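Local coordinates for protein alpha-1,6-mannanase (Bacteroides thetaiotaomicron, PDB 4V1S) that probably hydrolyses alpha-1,6-mannosidic linkages in mannans as a family 76 glycoside hydrolase of a gut symbiont, at residues 200-213 with 224-236. Numbering follows the deposited sequence.
Sequences KNTICSAVTMLSCM and YLDAAIRINDWTV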
loop_
_atom_site.group_PDB
_atom_site.type_symbol
_atom_site.label_atom_id
_atom_site.label_comp_id
_atom_site.label_asym_id
_atom_site.label_seq_id
_atom_site.Cartn_x
_atom_site.Cartn_y
_atom_site.Cartn_z
ATOM N N LYS A 200 -17.707 6.371 -4.939
ATOM C CA LYS A 200 -16.864 5.260 -5.375
ATOM C C LYS A 200 -15.504 5.815 -5.766
ATOM O O LYS A 200 -15.400 6.873 -6.367
ATOM C CB LYS A 200 -17.519 4.466 -6.523
ATOM C CG LYS A 200 -18.805 3.797 -6.077
ATOM C CD LYS A 200 -19.327 2.833 -7.112
ATOM C CE LYS A 200 -20.423 1.936 -6.537
ATOM N NZ LYS A 200 -20.747 0.813 -7.469
ATOM N N ASN A 201 -14.461 5.088 -5.398
ATOM C CA ASN A 201 -13.113 5.661 -5.255
ATOM C C ASN A 201 -12.053 4.854 -6.010
ATOM O O ASN A 201 -12.063 3.619 -6.021
ATOM C CB ASN A 201 -12.737 5.746 -3.751
ATOM C CG ASN A 201 -13.661 6.661 -2.985
ATOM O OD1 ASN A 201 -13.247 7.721 -2.473
ATOM N ND2 ASN A 201 -14.925 6.289 -2.936
ATOM N N THR A 202 -11.162 5.580 -6.671
ATOM C CA THR A 202 -10.093 4.973 -7.398
ATOM C C THR A 202 -9.288 4.030 -6.515
ATOM O O THR A 202 -8.959 2.942 -6.955
ATOM C CB THR A 202 -9.171 6.043 -7.996
ATOM O OG1 THR A 202 -9.945 6.888 -8.848
ATOM C CG2 THR A 202 -8.046 5.387 -8.775
ATOM N N ILE A 203 -9.007 4.428 -5.283
ATOM C CA ILE A 203 -8.151 3.589 -4.442
ATOM C C ILE A 203 -8.818 2.235 -4.208
ATOM O O ILE A 203 -8.136 1.210 -4.200
ATOM C CB ILE A 203 -7.710 4.256 -3.125
ATOM C CG1 ILE A 203 -6.668 3.382 -2.397
ATOM C CG2 ILE A 203 -8.894 4.584 -2.225
ATOM C CD1 ILE A 203 -5.390 3.148 -3.189
ATOM N N CYS A 204 -10.139 2.228 -4.030
ATOM C CA CYS A 204 -10.857 0.975 -3.888
ATOM C C CYS A 204 -10.754 0.095 -5.139
ATOM O O CYS A 204 -10.487 -1.090 -5.003
ATOM C CB CYS A 204 -12.312 1.233 -3.530
ATOM S SG CYS A 204 -12.498 2.174 -2.018
ATOM N N SER A 205 -10.936 0.673 -6.337
ATOM C CA SER A 205 -10.658 -0.059 -7.565
ATOM C C SER A 205 -9.257 -0.649 -7.555
ATOM O O SER A 205 -9.060 -1.833 -7.819
ATOM C CB SER A 205 -10.764 0.840 -8.795
ATOM O OG SER A 205 -12.113 1.186 -9.090
ATOM N N ALA A 206 -8.291 0.213 -7.272
ATOM C CA ALA A 206 -6.886 -0.115 -7.488
ATOM C C ALA A 206 -6.352 -1.195 -6.552
ATOM O O ALA A 206 -5.694 -2.158 -7.001
ATOM C CB ALA A 206 -6.048 1.163 -7.413
ATOM N N VAL A 207 -6.622 -1.087 -5.261
ATOM C CA VAL A 207 -6.153 -2.125 -4.354
ATOM C C VAL A 207 -6.932 -3.439 -4.563
ATOM O O VAL A 207 -6.412 -4.538 -4.349
ATOM C CB VAL A 207 -6.193 -1.728 -2.862
ATOM C CG1 VAL A 207 -5.264 -0.559 -2.611
ATOM C CG2 VAL A 207 -7.598 -1.454 -2.338
ATOM N N THR A 208 -8.205 -3.335 -4.964
ATOM C CA THR A 208 -8.965 -4.535 -5.243
ATOM C C THR A 208 -8.423 -5.233 -6.516
ATOM O O THR A 208 -8.266 -6.453 -6.532
ATOM C CB THR A 208 -10.462 -4.223 -5.319
ATOM O OG1 THR A 208 -10.908 -3.677 -4.101
ATOM C CG2 THR A 208 -11.293 -5.436 -5.610
ATOM N N MET A 209 -8.112 -4.457 -7.559
ATOM C CA MET A 209 -7.498 -5.006 -8.730
ATOM C C MET A 209 -6.177 -5.704 -8.437
ATOM O O MET A 209 -5.946 -6.823 -8.897
ATOM C CB MET A 209 -7.260 -3.930 -9.797
ATOM C CG MET A 209 -8.548 -3.454 -10.481
ATOM S SD MET A 209 -8.389 -1.882 -11.367
ATOM C CE MET A 209 -6.891 -2.177 -12.298
ATOM N N LEU A 210 -5.315 -5.061 -7.663
ATOM C CA LEU A 210 -4.023 -5.646 -7.378
ATOM C C LEU A 210 -4.199 -6.932 -6.560
ATOM O O LEU A 210 -3.546 -7.933 -6.832
ATOM C CB LEU A 210 -3.098 -4.645 -6.678
ATOM C CG LEU A 210 -1.688 -5.185 -6.442
ATOM C CD1 LEU A 210 -1.002 -5.589 -7.746
ATOM C CD2 LEU A 210 -0.837 -4.154 -5.735
ATOM N N SER A 211 -5.091 -6.901 -5.578
ATOM C CA SER A 211 -5.387 -8.080 -4.764
ATOM C C SER A 211 -5.903 -9.225 -5.635
ATOM O O SER A 211 -5.478 -10.385 -5.491
ATOM C CB SER A 211 -6.425 -7.754 -3.692
ATOM O OG SER A 211 -5.955 -6.815 -2.740
ATOM N N CYS A 212 -6.841 -8.898 -6.527
ATOM C CA CYS A 212 -7.373 -9.876 -7.479
ATOM C C CYS A 212 -6.258 -10.504 -8.312
ATOM O O CYS A 212 -6.219 -11.718 -8.486
ATOM C CB CYS A 212 -8.408 -9.238 -8.418
ATOM S SG CYS A 212 -10.050 -9.008 -7.726
ATOM N N MET A 213 -5.354 -9.676 -8.828
ATOM C CA MET A 213 -4.268 -10.201 -9.648
ATOM C C MET A 213 -3.305 -11.085 -8.845
ATOM O O MET A 213 -2.846 -12.129 -9.349
ATOM C CB MET A 213 -3.536 -9.081 -10.381
ATOM C CG MET A 213 -4.396 -8.396 -11.432
ATOM S SD MET A 213 -5.229 -9.527 -12.590
ATOM C CE MET A 213 -3.850 -10.485 -13.202
ATOM N N TYR A 224 -10.979 -14.130 -10.447
ATOM C CA TYR A 224 -10.177 -13.010 -9.972
ATOM C C TYR A 224 -9.652 -12.128 -11.126
ATOM O O TYR A 224 -9.676 -10.895 -11.045
ATOM C CB TYR A 224 -9.006 -13.515 -9.143
ATOM C CG TYR A 224 -9.386 -14.072 -7.778
ATOM C CD1 TYR A 224 -10.009 -13.278 -6.836
ATOM C CD2 TYR A 224 -9.057 -15.366 -7.425
ATOM C CE1 TYR A 224 -10.332 -13.773 -5.581
ATOM C CE2 TYR A 224 -9.382 -15.885 -6.181
ATOM C CZ TYR A 224 -10.006 -15.085 -5.245
ATOM O OH TYR A 224 -10.309 -15.592 -3.985
ATOM N N LEU A 225 -9.169 -12.763 -12.191
ATOM C CA LEU A 225 -8.752 -12.037 -13.391
ATOM C C LEU A 225 -9.936 -11.293 -13.995
ATOM O O LEU A 225 -9.818 -10.113 -14.345
ATOM C CB LEU A 225 -8.126 -12.972 -14.427
ATOM C CG LEU A 225 -7.735 -12.336 -15.777
ATOM C CD1 LEU A 225 -6.729 -11.199 -15.625
ATOM C CD2 LEU A 225 -7.176 -13.392 -16.702
ATOM N N ASP A 226 -11.088 -11.956 -14.085
ATOM C CA ASP A 226 -12.265 -11.317 -14.667
ATOM C C ASP A 226 -12.728 -10.123 -13.836
ATOM O O ASP A 226 -13.153 -9.120 -14.397
ATOM C CB ASP A 226 -13.404 -12.325 -14.839
ATOM C CG ASP A 226 -13.111 -13.370 -15.915
ATOM O OD1 ASP A 226 -12.294 -13.111 -16.846
ATOM O OD2 ASP A 226 -13.714 -14.452 -15.824
ATOM N N ALA A 227 -12.611 -10.221 -12.506
ATOM C CA ALA A 227 -12.947 -9.108 -11.635
ATOM C C ALA A 227 -11.998 -7.929 -11.878
ATOM O O ALA A 227 -12.454 -6.808 -11.999
ATOM C CB ALA A 227 -12.931 -9.534 -10.179
ATOM N N ALA A 228 -10.691 -8.190 -11.958
ATOM C CA ALA A 228 -9.725 -7.132 -12.201
ATOM C C ALA A 228 -10.035 -6.403 -13.514
ATOM O O ALA A 228 -10.006 -5.165 -13.585
ATOM C CB ALA A 228 -8.306 -7.675 -12.211
ATOM N N ILE A 229 -10.360 -7.163 -14.549
ATOM C CA ILE A 229 -10.657 -6.588 -15.874
ATOM C C ILE A 229 -11.910 -5.731 -15.829
ATOM O O ILE A 229 -11.935 -4.619 -16.352
ATOM C CB ILE A 229 -10.776 -7.704 -16.937
ATOM C CG1 ILE A 229 -9.392 -8.330 -17.187
ATOM C CG2 ILE A 229 -11.350 -7.168 -18.241
ATOM C CD1 ILE A 229 -9.429 -9.620 -17.997
ATOM N N ARG A 230 -12.950 -6.253 -15.185
ATOM C CA ARG A 230 -14.206 -5.553 -15.066
ATOM C C ARG A 230 -14.044 -4.233 -14.301
ATOM O O ARG A 230 -14.515 -3.180 -14.743
ATOM C CB ARG A 230 -15.234 -6.468 -14.383
ATOM C CG ARG A 230 -16.594 -5.858 -14.186
ATOM C CD ARG A 230 -17.551 -6.830 -13.500
ATOM N NE ARG A 230 -17.107 -7.167 -12.146
ATOM C CZ ARG A 230 -16.662 -8.347 -11.716
ATOM N NH1 ARG A 230 -16.586 -9.410 -12.515
ATOM N NH2 ARG A 230 -16.293 -8.472 -10.439
ATOM N N ILE A 231 -13.408 -4.307 -13.129
ATOM C CA ILE A 231 -13.185 -3.119 -12.325
ATOM C C ILE A 231 -12.270 -2.136 -13.067
ATOM O O ILE A 231 -12.511 -0.930 -13.065
ATOM C CB ILE A 231 -12.598 -3.502 -10.956
ATOM C CG1 ILE A 231 -13.641 -4.304 -10.147
ATOM C CG2 ILE A 231 -12.133 -2.261 -10.210
ATOM C CD1 ILE A 231 -13.026 -5.086 -9.005
ATOM N N ASN A 232 -11.230 -2.641 -13.715
ATOM C CA ASN A 232 -10.353 -1.777 -14.500
ATOM C C ASN A 232 -11.084 -1.032 -15.609
ATOM O O ASN A 232 -10.918 0.175 -15.769
ATOM C CB ASN A 232 -9.211 -2.541 -15.121
ATOM C CG ASN A 232 -8.239 -1.614 -15.823
ATOM O OD1 ASN A 232 -7.734 -0.662 -15.216
ATOM N ND2 ASN A 232 -8.007 -1.851 -17.108
ATOM N N ASP A 233 -11.888 -1.761 -16.374
ATOM C CA ASP A 233 -12.665 -1.140 -17.461
ATOM C C ASP A 233 -13.497 0.032 -16.916
ATOM O O ASP A 233 -13.508 1.119 -17.496
ATOM C CB ASP A 233 -13.577 -2.167 -18.115
ATOM C CG ASP A 233 -12.841 -3.117 -19.033
ATOM O OD1 ASP A 233 -11.633 -2.938 -19.293
ATOM O OD2 ASP A 233 -13.491 -4.077 -19.484
ATOM N N TRP A 234 -14.172 -0.182 -15.783
ATOM C CA TRP A 234 -14.968 0.889 -15.167
ATOM C C TRP A 234 -14.081 2.066 -14.747
ATOM O O TRP A 234 -14.429 3.240 -14.948
ATOM C CB TRP A 234 -15.770 0.369 -13.960
ATOM C CG TRP A 234 -16.608 1.427 -13.317
ATOM C CD1 TRP A 234 -17.903 1.787 -13.642
ATOM C CD2 TRP A 234 -16.212 2.307 -12.263
ATOM N NE1 TRP A 234 -18.321 2.826 -12.849
ATOM C CE2 TRP A 234 -17.306 3.165 -11.993
ATOM C CE3 TRP A 234 -15.061 2.425 -11.488
ATOM C CZ2 TRP A 234 -17.264 4.126 -10.990
ATOM C CZ3 TRP A 234 -15.017 3.390 -10.493
ATOM C CH2 TRP A 234 -16.102 4.240 -10.268
ATOM N N THR A 235 -12.957 1.744 -14.113
ATOM C CA THR A 235 -12.087 2.764 -13.564
ATOM C C THR A 235 -11.483 3.631 -14.673
ATOM O O THR A 235 -11.461 4.865 -14.576
ATOM C CB THR A 235 -11.010 2.123 -12.700
ATOM O OG1 THR A 235 -11.639 1.268 -11.718
ATOM C CG2 THR A 235 -10.198 3.187 -11.984
ATOM N N VAL A 236 -11.018 2.995 -15.728
ATOM C CA VAL A 236 -10.487 3.730 -16.910
ATOM C C VAL A 236 -11.570 4.635 -17.553
ATOM O O VAL A 236 -11.316 5.772 -17.954
ATOM C CB VAL A 236 -9.854 2.725 -17.911
ATOM C CG1 VAL A 236 -9.580 3.369 -19.253
ATOM C CG2 VAL A 236 -8.581 2.131 -17.293
#
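Helix 202-213 and helix 224-236 run antiparallel, their axes 8.3 Å apart at closest approach and crossing at -155°. Spacing is tightest where Met209 faces Ala228, whose CA atoms lie 4.6 Å apart, consistent with the small side chain of Ala228. Near that point the methyl of Ala228 meets Met213 SD at 3.6 Å. Although the CB of Met213 points away, the bend at chi2 (-50°) brings its SD back to Ala228 and Leu225, and the bend at chi3 sets its CE 3.8 Å from Leu225 CD1. Cys212 sets its SG against the methyl of Ala227, while its CB rests 3.4 Å from the backbone O of Tyr224.

Met209 and Ile231 lie alongside, pointing opposite ways, with Met209 CG against Ile231 CG2. Beyond CG, the bend at chi3 carries Met209 CE to Asn232 OD1, 3.4 Å away; that oxygen accepts a hydrogen bond from Trp274 NE1. Thr208 CG2 meets Ile231 CD1 with the two side chains nearly perpendicular.

Towards the start of helix 202-213 two hydroxyls enter the interface. Ser205 OG lies 2.7 Å from Thr235 OG1 and near the edge of the Trp234 ring. Thr235 OG1 donates to Ile231 O from above the carbonyl plane, 42° out of it, so that this oxygen receives both the hydroxyl and Thr235 N. With a valine in place of Thr235, Ser205 OG would probably lose its close polar neighbour and Ile231 O its second donor. Lys200 CB approaches Trp234 CH2, while Lys200 NZ forms a salt bridge with Asp180.

The short connection between two antiparallel, closely packed helices makes this an alpha-helical hairpin, consistent with the (alpha/alpha)6 barrel expected of family 76 in the six-hairpin clan.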